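Local coordinates for flavin-dependent thymidylate synthase (Thermus thermophilus, PDB 6J61), which probably catalyses the FAD-dependent reductive methylation of dUMP to dTMP, with methylenetetrahydrofolate as methyl donor and NADPH as reductant, at residues V64-H69 with E206-A211; K71-V76 with E101-E106; Q172-L177 with E202-R207. All blocks are in the same frame, centred on the assembly; numbering follows the deposited sequence.

Contact 1 (V64-H69 with E206-A211); sequences VVFKFH and ERVPLA
F66 and R207 each set CG anti to the carbonyl carbon, with chi1 at -73° and -37°. These torsions go with an approach of the far rim of the phenylalanine ring to R207 CB. R207 CB lies at the ring edge, in its plane, 3.9 Å from F66 CE2. The arginine then bends at chi2 and chi3, and its guanidinium plane stands 78° from the ring. The touching atoms of R207 are at the base of its chain. Its NE is hydrogen-bonded to Q20 on strand 13-21.

The F66 and V208 side chains point at each other from opposite directions. V208 CG2 stands 4.2 Å from F66 CZ. The other methyl, V208 CG1, is a looser 4.4 Å from V64 CG1. V64, F66 and V208 are buried, while R207 is exposed and borders them.

V208 leaves helical geometry after helix 191-207 and is the N-cap residue of helix 209-220. D24 accepts from L210 N and A211 N at the start of that second helix. The contact is plain apolar packing between helices and an antiparallel sheet in the ThyX fold, placed at the break between two consecutive helices.

Contact 2 (K71-V76 with E101-E106); sequences KAPIFV and EFYEPE
P73 and Y103 make the tight part of this contact. P73 CG sits 3.4 Å from Y103 CB, and the two side chains cross at a slant. Y103 CG is anti to the backbone N, chi1 158°, and this carries the phenol ring past the proline to F75. There Y103 CD2 lies in the plane of the F75 ring, at its edge, 3.8 Å from F75 CE1. The two rings form an oblique pair, planes 31° apart and centroids 6.0 Å apart. P73, F75 and Y103 are all buried.

The more solvent-open side holds the charges. K71 and E101 are both partly exposed. Each reaches out in an extended chain, and the two chains meet at about a right angle. K71 NZ forms a salt bridge with E101 OE2 at 2.7 Å. That oxygen is crowded in the model, so the exact length is doubtful.

P73 is the N-cap residue where strand 65-73 turns into helix 74-80, and its carbonyl O accepts from V76 N. Y196 of helix 191-207 packs on P73, and Y165 of strand 165-173 touches both P73 and Y103. M158 of the third subunit packs on F75 and Y103. The loop 101-106 thus lies along the strand-to-helix turn, between the sheet and a neighbouring subunit.

Contact 3 (Q172-L177 with E202-R207); sequences QDLHNL and EIVKER. With FAD (flavin-adenine dinucleotide), chain E.
L174 and L177 present their methyl groups to V204, one to each branch of the valine. Both leucines set CG anti to the backbone N, chi1 -175° and -178°, which helps bring their ends to V204. L177 and V204 lie alongside each other, running opposite ways, with L177 CD2 3.7 Å from V204 CG2. L174 lies at a slant to V204, and L174 CD1 is a looser 4.1 Å from V204 CG1. These three side chains carry the contact, and all are buried.

D173, H175 and N176 lie on the FAD side. The edge of the H175 imidazole meets the ribose: H175 NE2 shares a hydrogen bond with FAD O3B at 2.8 Å, and that oxygen lies in the ring plane. N176 uses both ends of its amide. N176 ND2 donates to FAD N3A of the adenine at 3.0 Å, while N176 OD1 accepts from FAD O2B, a modelled 2.4 Å that is doubtfully short.

D173 holds this amide with its carboxylate. D173 OD2 accepts from N176 ND2 at 2.8 Å through the syn lone pair. D173 OD1 accepts from N176 N at 2.8 Å, from 37° out of the carboxylate plane, and caps helix 174-184. With D173 replaced by alanine, the start of that helix is likely to lose its cap and the N176 amide would be freer to turn from the adenine.

S59 also bonds FAD, as do E90 of the second subunit and T85, R84 and H179 of the fourth. The segment 172-177 is therefore a strand-to-helix junction with an aspartate N-cap, backed by helix 191-207, that grips the adenosine half of FAD in the shared ThyX cofactor site.

How the contacts relate
From the N terminus, 64-69 comes first and opens contact 1. The same strand, 65-73, runs on into 71-76, and contact 2 closes a short loop there when 101-106 returns. That loop includes strand 87-90. Contact 3 opens later, at 172-177, and closes at 202-207. Contact 1 closes last, at 206-211, so its long loop encloses contact 2. Contacts 2 and 3 follow one another without crossing. Contacts 1 and 3 share E206 and R207, with centres about 4 Å apart. They tie neighbouring strands 65-73 and 165-173 to helix 191-207. Contact 2, its centre about 25 Å from that of contact 1, joins the end of strand 65-73 and the start of helix 74-80 to the loop 101-106.

Contact 1 (V64-H69 with E206-A211)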
loop_
_atom_site.group_PDB
_atom_site.type_symbol
_atom_site.label_atom_id
_atom_site.label_comp_id
_atom_site.label_asym_id
_atom_site.label_seq_id
_atom_site.Cartn_x
_atom_site.Cartn_y
_atom_site.Cartn_z
ATOM N N VAL A 64 -15.207 -6.355 0.099
ATOM C CA VAL A 64 -15.425 -7.658 -0.520
ATOM C C VAL A 64 -14.054 -8.189 -0.938
ATOM O O VAL A 64 -13.271 -7.461 -1.543
ATOM C CB VAL A 64 -16.343 -7.528 -1.754
ATOM C CG1 VAL A 64 -16.331 -8.819 -2.569
ATOM C CG2 VAL A 64 -17.762 -7.186 -1.301
ATOM N N VAL A 65 -13.748 -9.444 -0.615
ATOM C CA VAL A 65 -12.438 -9.998 -0.969
ATOM C C VAL A 65 -12.499 -11.374 -1.626
ATOM O O VAL A 65 -13.321 -12.208 -1.274
ATOM C CB VAL A 65 -11.514 -10.085 0.287
ATOM C CG1 VAL A 65 -10.140 -10.637 -0.087
ATOM C CG2 VAL A 65 -11.365 -8.713 0.913
ATOM N N PHE A 66 -11.624 -11.587 -2.603
ATOM C CA PHE A 66 -11.533 -12.860 -3.316
ATOM C C PHE A 66 -10.126 -13.435 -3.150
ATOM O O PHE A 66 -9.135 -12.700 -3.112
ATOM C CB PHE A 66 -11.836 -12.685 -4.816
ATOM C CG PHE A 66 -13.284 -12.435 -5.123
ATOM C CD1 PHE A 66 -13.890 -11.225 -4.787
ATOM C CD2 PHE A 66 -14.060 -13.420 -5.725
ATOM C CE1 PHE A 66 -15.249 -11.005 -5.048
ATOM C CE2 PHE A 66 -15.418 -13.205 -5.986
ATOM C CZ PHE A 66 -16.011 -12.001 -5.649
ATOM N N LYS A 67 -10.050 -14.755 -3.041
ATOM C CA LYS A 67 -8.781 -15.453 -2.884
ATOM C C LYS A 67 -8.741 -16.580 -3.910
ATOM O O LYS A 67 -9.587 -17.466 -3.895
ATOM C CB LYS A 67 -8.664 -15.995 -1.456
ATOM C CG LYS A 67 -7.348 -16.693 -1.159
ATOM C CD LYS A 67 -7.019 -16.726 0.339
ATOM C CE LYS A 67 -8.048 -17.508 1.162
ATOM N NZ LYS A 67 -7.630 -17.648 2.592
ATOM N N PHE A 68 -7.766 -16.537 -4.813
ATOM C CA PHE A 68 -7.659 -17.559 -5.847
ATOM C C PHE A 68 -6.406 -18.429 -5.778
ATOM O O PHE A 68 -5.403 -18.067 -5.161
ATOM C CB PHE A 68 -7.698 -16.926 -7.248
ATOM C CG PHE A 68 -8.922 -16.085 -7.519
ATOM C CD1 PHE A 68 -8.994 -14.770 -7.074
ATOM C CD2 PHE A 68 -9.987 -16.600 -8.255
ATOM C CE1 PHE A 68 -10.102 -13.978 -7.361
ATOM C CE2 PHE A 68 -11.101 -15.807 -8.545
ATOM C CZ PHE A 68 -11.154 -14.495 -8.096
ATOM N N HIS A 69 -6.495 -19.579 -6.439
ATOM C CA HIS A 69 -5.410 -20.541 -6.559
ATOM C C HIS A 69 -5.153 -20.478 -8.064
ATOM O O HIS A 69 -5.992 -20.901 -8.867
ATOM C CB HIS A 69 -5.896 -21.934 -6.140
ATOM C CG HIS A 69 -4.858 -23.013 -6.260
ATOM N ND1 HIS A 69 -5.115 -24.328 -5.939
ATOM C CD2 HIS A 69 -3.568 -22.973 -6.671
ATOM C CE1 HIS A 69 -4.030 -25.051 -6.146
ATOM N NE2 HIS A 69 -3.076 -24.253 -6.591
ATOM N N GLU A 206 -20.443 -13.926 -11.703
ATOM C CA GLU A 206 -21.424 -14.784 -11.039
ATOM C C GLU A 206 -21.556 -14.495 -9.542
ATOM O O GLU A 206 -22.656 -14.528 -9.004
ATOM C CB GLU A 206 -21.072 -16.263 -11.233
ATOM C CG GLU A 206 -21.835 -16.962 -12.373
ATOM C CD GLU A 206 -23.293 -17.292 -12.020
ATOM O OE1 GLU A 206 -23.522 -18.120 -11.106
ATOM O OE2 GLU A 206 -24.211 -16.731 -12.658
ATOM N N ARG A 207 -20.439 -14.190 -8.881
ATOM C CA ARG A 207 -20.432 -13.936 -7.436
ATOM C C ARG A 207 -20.922 -12.559 -6.964
ATOM O O ARG A 207 -21.569 -12.469 -5.928
ATOM C CB ARG A 207 -19.036 -14.195 -6.879
ATOM C CG ARG A 207 -18.320 -15.368 -7.519
ATOM C CD ARG A 207 -19.011 -16.692 -7.295
ATOM N NE ARG A 207 -19.042 -17.034 -5.881
ATOM C CZ ARG A 207 -19.144 -18.277 -5.419
ATOM N NH1 ARG A 207 -19.223 -19.299 -6.265
ATOM N NH2 ARG A 207 -19.164 -18.501 -4.114
ATOM N N VAL A 208 -20.584 -11.488 -7.680
ATOM C CA VAL A 208 -21.066 -10.158 -7.306
ATOM C C VAL A 208 -21.701 -9.493 -8.530
ATOM O O VAL A 208 -21.260 -8.435 -8.985
ATOM C CB VAL A 208 -19.943 -9.251 -6.731
ATOM C CG1 VAL A 208 -19.679 -9.633 -5.302
ATOM C CG2 VAL A 208 -18.655 -9.373 -7.560
ATOM N N PRO A 209 -22.772 -10.110 -9.068
ATOM C CA PRO A 209 -23.486 -9.604 -10.249
ATOM C C PRO A 209 -23.892 -8.123 -10.262
ATOM O O PRO A 209 -23.820 -7.476 -11.306
ATOM C CB PRO A 209 -24.679 -10.563 -10.371
ATOM C CG PRO A 209 -24.883 -11.062 -8.966
ATOM C CD PRO A 209 -23.469 -11.285 -8.505
ATOM N N LEU A 210 -24.319 -7.574 -9.133
ATOM C CA LEU A 210 -24.686 -6.161 -9.156
ATOM C C LEU A 210 -23.433 -5.308 -9.355
ATOM O O LEU A 210 -23.359 -4.497 -10.281
ATOM C CB LEU A 210 -25.413 -5.746 -7.869
ATOM C CG LEU A 210 -26.780 -6.389 -7.612
ATOM C CD1 LEU A 210 -27.457 -5.683 -6.446
ATOM C CD2 LEU A 210 -27.649 -6.301 -8.866
ATOM N N ALA A 211 -22.442 -5.506 -8.490
ATOM C CA ALA A 211 -21.202 -4.754 -8.589
ATOM C C ALA A 211 -20.633 -4.909 -9.995
ATOM O O ALA A 211 -20.169 -3.940 -10.609
ATOM C CB ALA A 211 -20.206 -5.253 -7.567
#

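Contact 2 (K71-V76 with E101-E106)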
loop_
_atom_site.group_PDB
_atom_site.type_symbol
_atom_site.label_atom_id
_atom_site.label_comp_id
_atom_site.label_asym_id
_atom_site.label_seq_id
_atom_site.Cartn_x
_atom_site.Cartn_y
_atom_site.Cartn_z
ATOM N N LYS A 71 -2.512 -21.151 -11.437
ATOM C CA LYS A 71 -1.390 -21.892 -12.001
ATOM C C LYS A 71 -1.132 -21.208 -13.341
ATOM O O LYS A 71 -2.030 -21.127 -14.184
ATOM C CB LYS A 71 -1.788 -23.361 -12.207
ATOM C CG LYS A 71 -0.674 -24.254 -12.723
ATOM C CD LYS A 71 -1.121 -25.700 -12.845
ATOM C CE LYS A 71 0.036 -26.562 -13.338
ATOM N NZ LYS A 71 -0.376 -27.952 -13.677
ATOM N N ALA A 72 0.081 -20.706 -13.535
ATOM C CA ALA A 72 0.396 -20.009 -14.770
ATOM C C ALA A 72 1.873 -19.947 -15.080
ATOM O O ALA A 72 2.713 -20.178 -14.222
ATOM C CB ALA A 72 -0.163 -18.590 -14.711
ATOM N N PRO A 73 2.210 -19.617 -16.336
ATOM C CA PRO A 73 3.607 -19.516 -16.762
ATOM C C PRO A 73 4.269 -18.366 -15.995
ATOM O O PRO A 73 3.632 -17.351 -15.704
ATOM C CB PRO A 73 3.490 -19.225 -18.256
ATOM C CG PRO A 73 2.187 -19.846 -18.620
ATOM C CD PRO A 73 1.300 -19.455 -17.482
ATOM N N ILE A 74 5.545 -18.520 -15.676
ATOM C CA ILE A 74 6.252 -17.497 -14.941
ATOM C C ILE A 74 6.124 -16.124 -15.593
ATOM O O ILE A 74 5.863 -15.140 -14.895
ATOM C CB ILE A 74 7.740 -17.888 -14.764
ATOM C CG1 ILE A 74 7.838 -19.036 -13.765
ATOM C CG2 ILE A 74 8.556 -16.727 -14.249
ATOM C CD1 ILE A 74 9.242 -19.610 -13.623
ATOM N N PHE A 75 6.278 -16.038 -16.914
ATOM C CA PHE A 75 6.184 -14.728 -17.560
ATOM C C PHE A 75 4.800 -14.085 -17.390
ATOM O O PHE A 75 4.656 -12.868 -17.465
ATOM C CB PHE A 75 6.590 -14.790 -19.050
ATOM C CG PHE A 75 5.551 -15.382 -19.954
ATOM C CD1 PHE A 75 5.308 -16.751 -19.964
ATOM C CD2 PHE A 75 4.819 -14.563 -20.807
ATOM C CE1 PHE A 75 4.352 -17.296 -20.810
ATOM C CE2 PHE A 75 3.862 -15.098 -21.657
ATOM C CZ PHE A 75 3.625 -16.469 -21.661
ATOM N N VAL A 76 3.780 -14.897 -17.152
ATOM C CA VAL A 76 2.465 -14.330 -16.921
ATOM C C VAL A 76 2.414 -13.911 -15.447
ATOM O O VAL A 76 1.849 -12.865 -15.099
ATOM C CB VAL A 76 1.356 -15.348 -17.225
ATOM C CG1 VAL A 76 0.022 -14.862 -16.683
ATOM C CG2 VAL A 76 1.250 -15.534 -18.720
ATOM N N GLU A 101 6.398 -28.753 -16.244
ATOM C CA GLU A 101 5.223 -28.323 -16.972
ATOM C C GLU A 101 5.512 -27.003 -17.661
ATOM O O GLU A 101 5.909 -26.027 -17.028
ATOM C CB GLU A 101 4.036 -28.192 -16.022
ATOM C CG GLU A 101 3.497 -29.530 -15.547
ATOM C CD GLU A 101 2.430 -29.386 -14.479
ATOM O OE1 GLU A 101 1.749 -30.386 -14.185
ATOM O OE2 GLU A 101 2.276 -28.278 -13.925
ATOM N N PHE A 102 5.327 -26.986 -18.974
ATOM C CA PHE A 102 5.573 -25.788 -19.745
ATOM C C PHE A 102 4.380 -25.368 -20.571
ATOM O O PHE A 102 3.592 -26.195 -21.023
ATOM C CB PHE A 102 6.765 -25.983 -20.675
ATOM C CG PHE A 102 8.041 -26.272 -19.962
ATOM C CD1 PHE A 102 8.312 -27.551 -19.492
ATOM C CD2 PHE A 102 8.975 -25.267 -19.757
ATOM C CE1 PHE A 102 9.501 -27.826 -18.829
ATOM C CE2 PHE A 102 10.168 -25.529 -19.094
ATOM C CZ PHE A 102 10.433 -26.815 -18.631
ATOM N N TYR A 103 4.261 -24.062 -20.761
ATOM C CA TYR A 103 3.189 -23.501 -21.553
ATOM C C TYR A 103 3.556 -23.535 -23.035
ATOM O O TYR A 103 4.453 -22.818 -23.482
ATOM C CB TYR A 103 2.926 -22.057 -21.144
ATOM C CG TYR A 103 2.245 -21.258 -22.220
ATOM C CD1 TYR A 103 0.978 -21.623 -22.685
ATOM C CD2 TYR A 103 2.861 -20.139 -22.776
ATOM C CE1 TYR A 103 0.336 -20.892 -23.678
ATOM C CE2 TYR A 103 2.231 -19.397 -23.775
ATOM C CZ TYR A 103 0.966 -19.777 -24.219
ATOM O OH TYR A 103 0.319 -19.029 -25.180
ATOM N N GLU A 104 2.865 -24.373 -23.797
ATOM C CA GLU A 104 3.131 -24.447 -25.218
ATOM C C GLU A 104 1.963 -23.763 -25.917
ATOM O O GLU A 104 0.837 -24.244 -25.895
ATOM C CB GLU A 104 3.297 -25.910 -25.645
ATOM C CG GLU A 104 4.490 -26.583 -24.967
ATOM C CD GLU A 104 4.809 -27.968 -25.528
ATOM O OE1 GLU A 104 4.991 -28.086 -26.760
ATOM O OE2 GLU A 104 4.892 -28.936 -24.735
ATOM N N PRO A 105 2.224 -22.607 -26.530
ATOM C CA PRO A 105 1.193 -21.844 -27.230
ATOM C C PRO A 105 0.453 -22.632 -28.298
ATOM O O PRO A 105 0.965 -23.609 -28.837
ATOM C CB PRO A 105 1.973 -20.674 -27.813
ATOM C CG PRO A 105 3.312 -21.273 -28.082
ATOM C CD PRO A 105 3.560 -22.069 -26.828
ATOM N N GLU A 106 -0.770 -22.197 -28.579
ATOM C CA GLU A 106 -1.606 -22.814 -29.598
ATOM C C GLU A 106 -0.869 -22.480 -30.884
ATOM O O GLU A 106 -0.722 -23.311 -31.773
ATOM C CB GLU A 106 -2.977 -22.144 -29.612
ATOM C CG GLU A 106 -4.115 -23.025 -30.070
ATOM C CD GLU A 106 -4.696 -23.854 -28.942
ATOM O OE1 GLU A 106 -3.921 -24.571 -28.278
ATOM O OE2 GLU A 106 -5.927 -23.787 -28.723
#

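Contact 3 (Q172-L177 with E202-R207)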
loop_
_atom_site.group_PDB
_atom_site.type_symbol
_atom_site.label_atom_id
_atom_site.label_comp_id
_atom_site.label_asym_id
_atom_site.label_seq_id
_atom_site.Cartn_x
_atom_site.Cartn_y
_atom_site.Cartn_z
ATOM N N GLN A 172 -7.203 -10.611 -3.138
ATOM C CA GLN A 172 -7.409 -9.211 -3.480
ATOM C C GLN A 172 -8.845 -8.739 -3.309
ATOM O O GLN A 172 -9.782 -9.480 -3.566
ATOM C CB GLN A 172 -6.948 -8.985 -4.924
ATOM C CG GLN A 172 -6.856 -7.542 -5.358
ATOM C CD GLN A 172 -6.064 -7.406 -6.631
ATOM O OE1 GLN A 172 -6.243 -8.195 -7.564
ATOM N NE2 GLN A 172 -5.178 -6.413 -6.685
ATOM N N ASP A 173 -9.001 -7.493 -2.880
ATOM C CA ASP A 173 -10.312 -6.897 -2.675
ATOM C C ASP A 173 -10.965 -6.532 -4.003
ATOM O O ASP A 173 -10.283 -6.277 -4.991
ATOM C CB ASP A 173 -10.192 -5.667 -1.765
ATOM C CG ASP A 173 -9.374 -4.546 -2.386
ATOM O OD1 ASP A 173 -9.897 -3.847 -3.284
ATOM O OD2 ASP A 173 -8.205 -4.362 -1.970
ATOM N N LEU A 174 -12.295 -6.514 -4.017
ATOM C CA LEU A 174 -13.058 -6.226 -5.231
ATOM C C LEU A 174 -12.654 -4.941 -5.980
ATOM O O LEU A 174 -12.561 -4.928 -7.214
ATOM C CB LEU A 174 -14.558 -6.206 -4.905
ATOM C CG LEU A 174 -15.498 -6.040 -6.107
ATOM C CD1 LEU A 174 -15.119 -7.007 -7.229
ATOM C CD2 LEU A 174 -16.932 -6.268 -5.649
ATOM N N HIS A 175 -12.414 -3.874 -5.228
ATOM C CA HIS A 175 -12.006 -2.604 -5.805
ATOM C C HIS A 175 -10.722 -2.752 -6.628
ATOM O O HIS A 175 -10.649 -2.321 -7.779
ATOM C CB HIS A 175 -11.801 -1.591 -4.686
ATOM C CG HIS A 175 -11.083 -0.351 -5.115
ATOM N ND1 HIS A 175 -11.364 0.301 -6.298
ATOM C CD2 HIS A 175 -10.121 0.376 -4.500
ATOM C CE1 HIS A 175 -10.605 1.378 -6.391
ATOM N NE2 HIS A 175 -9.843 1.446 -5.314
ATOM N N ASN A 176 -9.714 -3.377 -6.036
ATOM C CA ASN A 176 -8.444 -3.582 -6.717
ATOM C C ASN A 176 -8.491 -4.709 -7.740
ATOM O O ASN A 176 -7.671 -4.767 -8.657
ATOM C CB ASN A 176 -7.339 -3.826 -5.688
ATOM C CG ASN A 176 -6.934 -2.548 -4.984
ATOM O OD1 ASN A 176 -6.371 -1.657 -5.602
ATOM N ND2 ASN A 176 -7.243 -2.442 -3.697
ATOM N N LEU A 177 -9.454 -5.607 -7.590
ATOM C CA LEU A 177 -9.577 -6.690 -8.539
ATOM C C LEU A 177 -10.187 -6.094 -9.804
ATOM O O LEU A 177 -9.827 -6.480 -10.903
ATOM C CB LEU A 177 -10.455 -7.807 -7.957
ATOM C CG LEU A 177 -10.676 -9.080 -8.781
ATOM C CD1 LEU A 177 -9.345 -9.654 -9.243
ATOM C CD2 LEU A 177 -11.442 -10.090 -7.945
ATOM N N GLU A 202 -15.176 -13.910 -15.185
ATOM C CA GLU A 202 -16.312 -14.815 -15.170
ATOM C C GLU A 202 -16.719 -15.160 -13.738
ATOM O O GLU A 202 -17.898 -15.104 -13.386
ATOM C CB GLU A 202 -15.979 -16.095 -15.930
ATOM C CG GLU A 202 -17.186 -16.737 -16.560
ATOM C CD GLU A 202 -17.854 -15.825 -17.579
ATOM O OE1 GLU A 202 -17.199 -15.482 -18.592
ATOM O OE2 GLU A 202 -19.029 -15.449 -17.357
ATOM N N ILE A 203 -15.745 -15.503 -12.903
ATOM C CA ILE A 203 -16.056 -15.858 -11.530
ATOM C C ILE A 203 -16.649 -14.686 -10.771
ATOM O O ILE A 203 -17.578 -14.860 -9.994
ATOM C CB ILE A 203 -14.811 -16.365 -10.773
ATOM C CG1 ILE A 203 -14.235 -17.583 -11.480
ATOM C CG2 ILE A 203 -15.184 -16.756 -9.357
ATOM C CD1 ILE A 203 -12.944 -18.060 -10.874
ATOM N N VAL A 204 -16.124 -13.489 -10.997
ATOM C CA VAL A 204 -16.633 -12.317 -10.296
ATOM C C VAL A 204 -18.054 -11.975 -10.757
ATOM O O VAL A 204 -18.916 -11.631 -9.942
ATOM C CB VAL A 204 -15.674 -11.100 -10.486
ATOM C CG1 VAL A 204 -16.276 -9.835 -9.899
ATOM C CG2 VAL A 204 -14.351 -11.387 -9.796
ATOM N N LYS A 205 -18.300 -12.094 -12.057
ATOM C CA LYS A 205 -19.622 -11.806 -12.608
ATOM C C LYS A 205 -20.714 -12.646 -11.933
ATOM O O LYS A 205 -21.786 -12.135 -11.616
ATOM C CB LYS A 205 -19.627 -12.051 -14.111
ATOM C CG LYS A 205 -20.939 -11.721 -14.782
ATOM C CD LYS A 205 -20.829 -11.911 -16.296
ATOM C CE LYS A 205 -22.145 -11.607 -17.012
ATOM N NZ LYS A 205 -21.999 -11.669 -18.503
ATOM N N GLU A 206 -20.443 -13.926 -11.703
ATOM C CA GLU A 206 -21.424 -14.784 -11.039
ATOM C C GLU A 206 -21.556 -14.495 -9.542
ATOM O O GLU A 206 -22.656 -14.528 -9.004
ATOM C CB GLU A 206 -21.072 -16.263 -11.233
ATOM C CG GLU A 206 -21.835 -16.962 -12.373
ATOM C CD GLU A 206 -23.293 -17.292 -12.020
ATOM O OE1 GLU A 206 -23.522 -18.120 -11.106
ATOM O OE2 GLU A 206 -24.211 -16.731 -12.658
ATOM N N ARG A 207 -20.439 -14.190 -8.881
ATOM C CA ARG A 207 -20.432 -13.936 -7.436
ATOM C C ARG A 207 -20.922 -12.559 -6.964
ATOM O O ARG A 207 -21.569 -12.469 -5.928
ATOM C CB ARG A 207 -19.036 -14.195 -6.879
ATOM C CG ARG A 207 -18.320 -15.368 -7.519
ATOM C CD ARG A 207 -19.011 -16.692 -7.295
ATOM N NE ARG A 207 -19.042 -17.034 -5.881
ATOM C CZ ARG A 207 -19.144 -18.277 -5.419
ATOM N NH1 ARG A 207 -19.223 -19.299 -6.265
ATOM N NH2 ARG A 207 -19.164 -18.501 -4.114
HETATM P PA FAD E . -5.574 6.105 -1.806
HETATM O O1A FAD E . -5.928 5.929 -0.375
HETATM O O2A FAD E . -4.264 7.050 -1.917
HETATM O O5B FAD E . -5.260 4.666 -2.426
HETATM C C5B FAD E . -5.109 4.791 -3.839
HETATM C C4B FAD E . -5.238 3.396 -4.451
HETATM O O4B FAD E . -4.202 2.530 -3.920
HETATM C C3B FAD E . -6.571 2.766 -4.090
HETATM O O3B FAD E . -7.594 3.065 -5.037
HETATM C C2B FAD E . -6.239 1.284 -4.013
HETATM O O2B FAD E . -6.335 0.699 -5.314
HETATM C C1B FAD E . -4.790 1.275 -3.453
HETATM N N9A FAD E . -4.727 1.189 -1.963
HETATM C C8A FAD E . -4.186 2.120 -1.107
HETATM N N7A FAD E . -4.288 1.729 0.126
HETATM C C5A FAD E . -4.894 0.526 0.165
HETATM C C6A FAD E . -5.265 -0.377 1.199
HETATM N N6A FAD E . -5.000 -0.063 2.523
HETATM N N1A FAD E . -5.883 -1.545 0.864
HETATM C C2A FAD E . -6.146 -1.860 -0.416
HETATM N N3A FAD E . -5.811 -1.036 -1.419
HETATM C C4A FAD E . -5.191 0.152 -1.178
HETATM N N1 FAD E . -14.951 7.694 2.637
HETATM C C2 FAD E . -15.583 7.360 3.770
HETATM O O2 FAD E . -14.925 6.861 4.678
HETATM N N3 FAD E . -16.917 7.551 3.958
HETATM C C4 FAD E . -17.722 8.102 2.983
HETATM O O4 FAD E . -18.916 8.265 3.169
HETATM C C4X FAD E . -17.073 8.488 1.694
HETATM N N5 FAD E . -17.740 9.022 0.673
HETATM C C5X FAD E . -17.125 9.364 -0.492
HETATM C C6 FAD E . -17.890 9.936 -1.565
HETATM C C7 FAD E . -17.275 10.292 -2.762
HETATM C C7M FAD E . -18.126 10.891 -3.862
HETATM C C8 FAD E . -15.864 10.095 -2.942
HETATM C C8M FAD E . -15.181 10.479 -4.240
HETATM C C9 FAD E . -15.087 9.539 -1.908
HETATM C C9A FAD E . -15.694 9.160 -0.664
HETATM N N10 FAD E . -14.939 8.588 0.411
HETATM C C10 FAD E . -15.597 8.242 1.590
HETATM C "C1'" FAD E . -13.486 8.360 0.322
HETATM C "C2'" FAD E . -13.117 7.058 -0.407
HETATM O "O2'" FAD E . -13.884 5.963 0.101
HETATM C "C3'" FAD E . -11.596 6.791 -0.245
HETATM O "O3'" FAD E . -11.269 6.517 1.126
HETATM C "C4'" FAD E . -10.755 8.001 -0.735
HETATM O "O4'" FAD E . -11.371 8.618 -1.881
HETATM C "C5'" FAD E . -9.359 7.532 -1.117
HETATM O "O5'" FAD E . -9.427 6.971 -2.428
HETATM P P FAD E . -8.200 5.970 -2.628
HETATM O O1P FAD E . -8.225 4.933 -1.560
HETATM O O2P FAD E . -8.360 5.286 -4.067
HETATM O O3P FAD E . -6.803 6.842 -2.615
#